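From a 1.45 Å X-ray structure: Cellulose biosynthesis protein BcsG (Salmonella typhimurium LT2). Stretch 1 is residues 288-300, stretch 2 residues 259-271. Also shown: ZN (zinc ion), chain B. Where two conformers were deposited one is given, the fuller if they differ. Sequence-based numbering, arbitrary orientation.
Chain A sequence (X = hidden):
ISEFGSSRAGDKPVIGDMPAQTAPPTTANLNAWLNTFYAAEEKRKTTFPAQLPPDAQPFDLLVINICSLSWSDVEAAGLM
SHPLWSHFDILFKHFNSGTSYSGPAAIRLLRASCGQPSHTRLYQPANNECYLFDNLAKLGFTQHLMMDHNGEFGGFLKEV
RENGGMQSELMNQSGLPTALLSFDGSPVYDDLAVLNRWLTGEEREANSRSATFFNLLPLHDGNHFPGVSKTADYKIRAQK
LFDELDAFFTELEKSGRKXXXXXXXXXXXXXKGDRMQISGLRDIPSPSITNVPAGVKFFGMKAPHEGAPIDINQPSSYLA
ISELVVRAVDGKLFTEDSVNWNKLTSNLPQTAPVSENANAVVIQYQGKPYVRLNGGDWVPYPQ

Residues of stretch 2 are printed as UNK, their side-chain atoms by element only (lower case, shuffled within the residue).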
ATOM      1  N   SER A 288      15.225  -2.731   3.249  0.70  9.83           N
ATOM      2  CA  SER A 288      14.655  -3.975   3.758  0.70  9.40           C
ATOM      3  C   SER A 288      13.291  -3.736   4.412  0.70  9.08           C
ATOM      4  O   SER A 288      12.341  -4.536   4.251  0.70 10.17           O
ATOM      5  CB  SER A 288      15.649  -4.547   4.758  0.70 11.42           C
ATOM      6  OG  SER A 288      15.206  -5.741   5.333  0.70 13.42           O
ATOM      7  N   ILE A 289      13.192  -2.645   5.174  1.00  8.69           N
ATOM      8  CA  ILE A 289      11.955  -2.352   5.908  1.00  8.73           C
ATOM      9  C   ILE A 289      10.852  -1.874   4.952  1.00  9.08           C
ATOM     10  O   ILE A 289       9.678  -2.130   5.179  1.00  9.90           O
ATOM     11  CB  ILE A 289      12.230  -1.320   7.032  1.00  9.11           C
ATOM     12  CG1 ILE A 289      13.103  -2.024   8.102  1.00  9.84           C
ATOM     13  CG2 ILE A 289      10.945  -0.825   7.663  1.00 10.35           C
ATOM     14  CD1 ILE A 289      13.765  -1.071   9.096  1.00 11.39           C
ATOM     15  N   THR A 290      11.205  -1.164   3.888  1.00  9.05           N
ATOM     16  CA  THR A 290      10.189  -0.503   3.079  1.00  9.20           C
ATOM     17  C   THR A 290       9.830  -1.246   1.777  1.00  8.94           C
ATOM     18  O   THR A 290       8.860  -0.853   1.142  1.00  9.72           O
ATOM     19  CB  THR A 290      10.609   0.928   2.716  1.00  9.19           C
ATOM     20  OG1 THR A 290      11.802   0.841   1.903  1.00 10.30           O
ATOM     21  CG2 THR A 290      10.882   1.725   3.999  1.00  9.21           C
ATOM     22  N   ASN A 291      10.548  -2.313   1.414  1.00  8.88           N
ATOM     23  CA  ASN A 291      10.147  -3.075   0.207  1.00  9.59           C
ATOM     24  C   ASN A 291       9.095  -4.118   0.638  1.00  9.13           C
ATOM     25  O   ASN A 291       9.438  -5.111   1.285  1.00  9.50           O
ATOM     26  CB  ASN A 291      11.365  -3.745  -0.388  1.00 10.86           C
ATOM     27  CG  ASN A 291      11.003  -4.574  -1.586  1.00 12.60           C
ATOM     28  OD1 ASN A 291      10.029  -4.268  -2.273  1.00 15.80           O
ATOM     29  ND2 ASN A 291      11.756  -5.667  -1.814  1.00 16.82           N
ATOM     30  N   VAL A 292       7.818  -3.841   0.332  1.00  9.03           N
ATOM     31  CA  VAL A 292       6.702  -4.591   0.901  1.00  8.80           C
ATOM     32  C   VAL A 292       5.905  -5.336  -0.159  1.00  9.14           C
ATOM     33  O   VAL A 292       5.821  -4.882  -1.305  1.00 10.11           O
ATOM     34  CB  VAL A 292       5.772  -3.655   1.716  1.00  8.66           C
ATOM     35  CG1 VAL A 292       6.523  -2.984   2.875  1.00  9.81           C
ATOM     36  CG2 VAL A 292       5.084  -2.583   0.847  1.00 10.07           C
ATOM     37  N   PRO A 293       5.285  -6.474   0.232  1.00  9.59           N
ATOM     38  CA  PRO A 293       4.488  -7.250  -0.740  1.00 10.41           C
ATOM     39  C   PRO A 293       3.105  -6.695  -0.964  1.00 12.76           C
ATOM     40  O   PRO A 293       2.180  -6.967  -0.196  1.00 17.89           O
ATOM     41  CB  PRO A 293       4.408  -8.639  -0.078  1.00 11.35           C
ATOM     42  CG  PRO A 293       4.488  -8.373   1.406  1.00 10.89           C
ATOM     43  CD  PRO A 293       5.506  -7.218   1.505  1.00  9.72           C
ATOM     44  N   ALA A 294       2.939  -5.945  -2.035  1.00 12.08           N
ATOM     45  CA  ALA A 294       1.641  -5.426  -2.389  1.00 10.84           C
ATOM     46  C   ALA A 294       1.045  -6.275  -3.505  1.00 10.24           C
ATOM     47  O   ALA A 294       1.745  -6.702  -4.439  1.00 11.61           O
ATOM     48  CB  ALA A 294       1.788  -3.982  -2.838  1.00 11.63           C
ATOM     49  N   GLY A 295      -0.254  -6.541  -3.404  1.00 10.53           N
ATOM     50  CA  GLY A 295      -0.927  -7.397  -4.386  1.00 11.70           C
ATOM     51  C   GLY A 295      -2.326  -6.924  -4.654  1.00 10.87           C
ATOM     52  O   GLY A 295      -2.962  -6.246  -3.828  1.00 11.15           O
ATOM     53  N   VAL A 296      -2.852  -7.331  -5.807  1.00 10.24           N
ATOM     54  CA  VAL A 296      -4.219  -6.994  -6.190  1.00  9.58           C
ATOM     55  C   VAL A 296      -4.875  -8.270  -6.668  1.00 10.39           C
ATOM     56  O   VAL A 296      -4.251  -9.059  -7.380  1.00 10.39           O
ATOM     57  CB  VAL A 296      -4.234  -5.942  -7.325  1.00 11.37           C
ATOM     58  CG1 VAL A 296      -5.665  -5.543  -7.698  1.00 13.39           C
ATOM     59  CG2 VAL A 296      -3.441  -4.688  -6.920  1.00 12.58           C
ATOM     60  N   LYS A 297      -6.114  -8.466  -6.255  0.70 10.32           N
ATOM     61  CA  LYS A 297      -6.910  -9.605  -6.740  0.70 10.93           C
ATOM     62  C   LYS A 297      -8.299  -9.106  -7.076  0.70 11.30           C
ATOM     63  O   LYS A 297      -8.902  -8.351  -6.310  0.70 10.74           O
ATOM     64  CB  LYS A 297      -7.024 -10.695  -5.659  0.70 12.68           C
ATOM     65  CG  LYS A 297      -7.606 -12.023  -6.144  0.70 14.20           C
ATOM     66  CD  LYS A 297      -7.409 -13.124  -5.099  0.70 14.50           C
ATOM     67  CE  LYS A 297      -8.129 -14.408  -5.514  0.70 16.85           C
ATOM     68  NZ  LYS A 297      -7.664 -14.982  -6.802  0.70 17.35           N
ATOM     69  N   PHE A 298      -8.811  -9.535  -8.223  1.00 11.18           N
ATOM     70  CA  PHE A 298     -10.200  -9.223  -8.608  1.00 12.11           C
ATOM     71  C   PHE A 298     -11.092 -10.450  -8.444  1.00 13.25           C
ATOM     72  O   PHE A 298     -10.687 -11.585  -8.785  1.00 18.01           O
ATOM     73  CB  PHE A 298     -10.260  -8.761 -10.059  1.00 12.67           C
ATOM     74  CG  PHE A 298      -9.496  -7.486 -10.334  1.00 11.89           C
ATOM     75  CD1 PHE A 298     -10.130  -6.234 -10.206  1.00 14.12           C
ATOM     76  CD2 PHE A 298      -8.158  -7.529 -10.747  1.00 13.33           C
ATOM     77  CE1 PHE A 298      -9.422  -5.058 -10.478  1.00 13.71           C
ATOM     78  CE2 PHE A 298      -7.453  -6.366 -10.999  1.00 13.90           C
ATOM     79  CZ  PHE A 298      -8.095  -5.121 -10.885  1.00 13.34           C
ATOM     80  N   PHE A 299     -12.267 -10.239  -7.885  1.00 11.10           N
ATOM     81  CA  PHE A 299     -13.243 -11.301  -7.653  1.00 12.11           C
ATOM     82  C   PHE A 299     -14.489 -10.958  -8.442  1.00 12.89           C
ATOM     83  O   PHE A 299     -14.818  -9.767  -8.630  1.00 13.51           O
ATOM     84  CB  PHE A 299     -13.617 -11.390  -6.180  1.00 12.58           C
ATOM     85  CG  PHE A 299     -12.470 -11.801  -5.298  1.00 12.60           C
ATOM     86  CD1 PHE A 299     -11.555 -10.855  -4.817  1.00 12.65           C
ATOM     87  CD2 PHE A 299     -12.306 -13.127  -4.964  1.00 15.04           C
ATOM     88  CE1 PHE A 299     -10.501 -11.229  -4.007  1.00 13.73           C
ATOM     89  CE2 PHE A 299     -11.222 -13.507  -4.165  1.00 17.44           C
ATOM     90  CZ  PHE A 299     -10.346 -12.553  -3.681  1.00 14.67           C
ATOM     91  N   GLY A 300     -15.154 -12.001  -8.936  1.00 14.73           N
ATOM     92  CA  GLY A 300     -16.439 -11.846  -9.593  1.00 15.92           C
ATOM     93  C   GLY A 300     -16.335 -11.426 -11.044  1.00 14.52           C
ATOM     94  O   GLY A 300     -17.340 -10.978 -11.624  1.00 18.59           O
ATOM     95  N   UNK A 259     -15.457  -7.622  -6.568  1.00 11.19           N
ATOM     96  CA  UNK A 259     -14.610  -6.996  -5.560  1.00 10.44           C
ATOM     97  C   UNK A 259     -13.209  -6.844  -6.101  1.00 10.57           C
ATOM     98  O   UNK A 259     -12.656  -7.758  -6.695  1.00 11.83           O
ATOM     99  c   UNK A 259     -14.578  -7.782  -4.231  1.00 11.82           C
ATOM    100  c   UNK A 259     -15.973  -8.069  -3.681  1.00 13.00           C
ATOM    101  c   UNK A 259     -13.786  -6.999  -3.151  1.00 12.77           C
ATOM    102  N   UNK A 260     -12.630  -5.672  -5.852  1.00 10.73           N
ATOM    103  CA  UNK A 260     -11.213  -5.440  -6.091  1.00  9.33           C
ATOM    104  C   UNK A 260     -10.543  -5.383  -4.738  1.00  9.46           C
ATOM    105  O   UNK A 260     -10.861  -4.502  -3.955  1.00  9.86           O
ATOM    106  s   UNK A 260      -9.425  -2.257  -8.022  1.00 11.98           S
ATOM    107  c   UNK A 260     -11.007  -4.129  -6.852  1.00 10.04           C
ATOM    108  c   UNK A 260      -9.539  -3.799  -7.115  1.00 10.16           C
ATOM    109  c   UNK A 260      -7.663  -2.098  -8.235  1.00 13.26           C
ATOM    110  N   UNK A 261      -9.641  -6.320  -4.468  1.00  8.83           N
ATOM    111  CA  UNK A 261      -8.911  -6.375  -3.181  1.00  8.60           C
ATOM    112  C   UNK A 261      -7.479  -5.941  -3.424  1.00  8.70           C
ATOM    113  O   UNK A 261      -6.815  -6.434  -4.329  1.00  9.84           O
ATOM    114  c   UNK A 261      -8.941  -7.777  -2.554  1.00  9.09           C
ATOM    115  c   UNK A 261     -10.392  -8.164  -2.251  1.00 10.32           C
ATOM    116  c   UNK A 261      -8.102  -7.784  -1.274  1.00 11.06           C
ATOM    117  N   UNK A 262      -7.027  -4.942  -2.662  1.00  8.86           N
ATOM    118  CA  UNK A 262      -5.646  -4.467  -2.717  1.00  9.42           C
ATOM    119  C   UNK A 262      -5.025  -4.740  -1.359  1.00 10.25           C
ATOM    120  O   UNK A 262      -5.559  -4.272  -0.347  1.00 11.87           O
ATOM    121  c   UNK A 262      -4.092  -2.524  -3.019  1.00 14.63           C
ATOM    122  c   UNK A 262      -5.564  -2.963  -3.013  1.00 10.84           C
ATOM    123  c   UNK A 262      -6.255  -2.670  -4.338  1.00 11.93           C
ATOM    124  N   UNK A 263      -3.937  -5.504  -1.333  1.00  8.93           N
ATOM    125  CA  UNK A 263      -3.207  -5.737  -0.101  1.00  9.53           C
ATOM    126  C   UNK A 263      -1.957  -4.875  -0.184  1.00 10.72           C
ATOM    127  O   UNK A 263      -1.171  -5.034  -1.132  1.00 11.70           O
ATOM    128  c   UNK A 263      -2.815  -7.223   0.032  1.00 10.29           C
ATOM    129  c   UNK A 263      -1.855  -7.412   1.222  1.00 13.42           C
ATOM    130  c   UNK A 263      -4.075  -8.032   0.210  1.00 12.58           C
ATOM    131  N   UNK A 264      -1.734  -3.982   0.784  0.70 10.31           N
ATOM    132  CA  UNK A 264      -0.547  -3.106   0.734  0.70 10.98           C
ATOM    133  C   UNK A 264      -0.076  -2.858   2.155  0.70 10.27           C
ATOM    134  O   UNK A 264      -0.765  -2.203   2.964  0.70 10.77           O
ATOM    135  c   UNK A 264      -0.843  -1.799  -0.023  0.70 12.21           C
ATOM    136  c   UNK A 264       0.326  -0.803  -0.017  0.70 13.46           C
ATOM    137  c   UNK A 264      -2.147  -1.181   0.460  0.70 14.02           C
ATOM    138  N   UNK A 265       1.044  -3.461   2.501  1.00  9.55           N
ATOM    139  CA  UNK A 265       1.574  -3.249   3.866  1.00  9.03           C
ATOM    140  C   UNK A 265       2.037  -1.817   4.076  1.00  9.42           C
ATOM    141  O   UNK A 265       2.391  -1.111   3.133  1.00 10.23           O
ATOM    142  c   UNK A 265       2.762  -4.195   3.949  1.00 10.65           C
ATOM    143  c   UNK A 265       1.824  -4.471   1.763  1.00 10.77           C
ATOM    144  c   UNK A 265       2.471  -5.225   2.887  1.00 11.91           C
ATOM    145  N   UNK A 266       2.001  -1.412   5.342  1.00  8.89           N
ATOM    146  CA  UNK A 266       2.471  -0.065   5.713  1.00  8.82           C
ATOM    147  C   UNK A 266       3.982   0.062   5.631  1.00  9.51           C
ATOM    148  O   UNK A 266       4.503   1.122   5.261  1.00  9.45           O
ATOM    149  c   UNK A 266       2.164   0.183   7.189  1.00  9.38           C
ATOM    150  c   UNK A 266       0.712   0.183   7.649  1.00 10.21           C
ATOM    151  o   UNK A 266      -0.431   0.168   9.737  1.00 13.14           O
ATOM    152  c   UNK A 266       0.664   0.236   9.162  1.00 10.47           C
ATOM    153  o   UNK A 266       1.761   0.331   9.768  1.00 12.42           O
ATOM    154  N   UNK A 267       4.685  -0.986   6.085  1.00  8.45           N
ATOM    155  CA  UNK A 267       6.155  -0.983   6.312  1.00  9.03           C
ATOM    156  C   UNK A 267       6.450  -2.318   6.958  1.00  8.59           C
ATOM    157  O   UNK A 267       5.527  -2.979   7.496  1.00  8.95           O
ATOM    158  c   UNK A 267       4.816   0.595   9.185  1.00 10.54           C
ATOM    159  c   UNK A 267       6.584   0.152   7.325  1.00  9.56           C
ATOM    160  n   UNK A 267       4.593   0.028  10.428  1.00 10.26           N
ATOM    161  c   UNK A 267       5.534  -0.878  10.656  1.00 10.31           C
ATOM    162  n   UNK A 267       6.372  -0.887   9.623  1.00  9.95           N
ATOM    163  c   UNK A 267       5.931   0.016   8.675  1.00  9.68           C
ATOM    164  N   UNK A 268       7.720  -2.690   6.956  1.00  8.16           N
ATOM    165  CA  UNK A 268       8.124  -3.932   7.578  1.00  8.68           C
ATOM    166  C   UNK A 268       8.211  -3.905   9.086  1.00  8.85           C
ATOM    167  O   UNK A 268       8.240  -2.850   9.719  1.00  9.89           O
ATOM    168  N   UNK A 269       8.302  -5.098   9.668  1.00  9.33           N
ATOM    169  CA  UNK A 269       8.444  -5.240  11.132  1.00 10.12           C
ATOM    170  C   UNK A 269       9.870  -5.306  11.623  1.00 10.02           C
ATOM    171  O   UNK A 269      10.107  -5.436  12.812  1.00 12.71           O
ATOM    172  N   UNK A 270      10.823  -5.203  10.693  1.00  9.91           N
ATOM    173  CA  UNK A 270      12.253  -5.253  11.028  1.00 10.87           C
ATOM    174  C   UNK A 270      12.551  -6.598  11.738  1.00 10.73           C
ATOM    175  O   UNK A 270      13.330  -6.665  12.688  1.00 12.67           O
ATOM    176  c   UNK A 270      12.689  -4.033  11.869  1.00 12.08           C
ATOM    177  N   UNK A 271      11.943  -7.684  11.255  1.00 10.80           N
ATOM    178  CA  UNK A 271      12.204  -8.999  11.861  1.00 11.09           C
ATOM    179  C   UNK A 271      13.702  -9.362  11.822  1.00 11.76           C
ATOM    180  O   UNK A 271      14.274  -9.796  12.849  1.00 15.34           O
ATOM    181  c   UNK A 271      11.412 -11.487  11.707  1.00 14.28           C
ATOM    182  c   UNK A 271      11.344 -10.072  11.173  1.00 13.33           C
ATOM    183  c   UNK A 271      11.024 -11.597  13.185  1.00 17.66           C
ATOM    184  c   UNK A 271      10.550 -12.388  10.837  1.00 15.42           C
TER
HETATM  185 ZN    ZN B 601       2.728  -0.095  11.364  0.75 12.46          ZN
HETATM  186  O   HOH W   1       3.928   0.173  13.541  1.00 32.28           O

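Position 259 carries three carbons, one bearing the other two, a fork directly at CB. Its backbone closes a hydrogen-bonded pair with Phe299, N to Phe299 O at 3.0 Å and O to Phe299 N at 2.8 Å, and its CB lies 4.2 Å from Phe299 CB. This is Val259.

Position 260 has an unbranched chain of two carbons, a sulfur and a last carbon, which only methionine fits: Met260. All three chi angles are t, and the extended chain runs along Phe298, with CG 3.6 Å from Phe298 CE1, before CE reaches Val296 CG1 at 4.0 Å. SD sits 4.8 Å from the centroid of the Phe298 ring, obliquely.

Position 261 again shows three carbons forked at CB, on the face shared with Phe299, and one branch comes 3.5 Å from Phe299 CE1. It is Val261. Its N meets Lys297 O at 2.8 Å and its O meets Lys297 N at 2.9 Å, both hydrogen bonds.

Position 262 has the same three-carbon fork, turned to the face of Val296: Val262, whose CG2 lies 4.3 Å from Val296 CG2.

Position 263, another three-carbon fork, stands opposite a residue without a side chain. This is Val263. Val263 N donates to Gly295 O at 2.8 Å, and Val263 O accepts from Gly295 N at 2.9 Å.

Position 264, a fork of three carbons once more, is Val264; its CB is 4.4 Å from Ala294 CB.

At position 265 three carbons close a ring onto the backbone N, so no amide hydrogen remains to extend the ladder. It is Pro265, with CB 3.8 Å from Val292 CB.

Position 266 has three carbons, the third carrying two oxygens, and points away from stretch 1: Glu266. Its OE1 binds zinc at 1.9 Å.

Position 267 has one carbon and a five-membered ring with two nitrogens: His267. NE2 binds the same zinc at 2.1 Å, while ND1 donates to the backbone O of position 268 at 2.7 Å, so both ring nitrogens have partners.

Position 268 has no side-chain atoms; an ideal CB would clash with Ile289 O at 2.9 Å. Gly268 instead gives its N to Ile289 O at 2.7 Å.

Position 269, also bare, is Gly269. Position 270 has one carbon, 4.2 Å from Ile289 CD1: Ala270. Position 271 has four carbons forked at the second, beyond reach of stretch 1: Leu271.

The rule is an antiparallel ladder of three hydrogen-bonded pairs, packed with apolar side chains on both faces, and just beyond it Glu266 and His267 supply two of the zinc ligands.

Stretch 2, residues 259-271: VMVVVVPEHGGAL
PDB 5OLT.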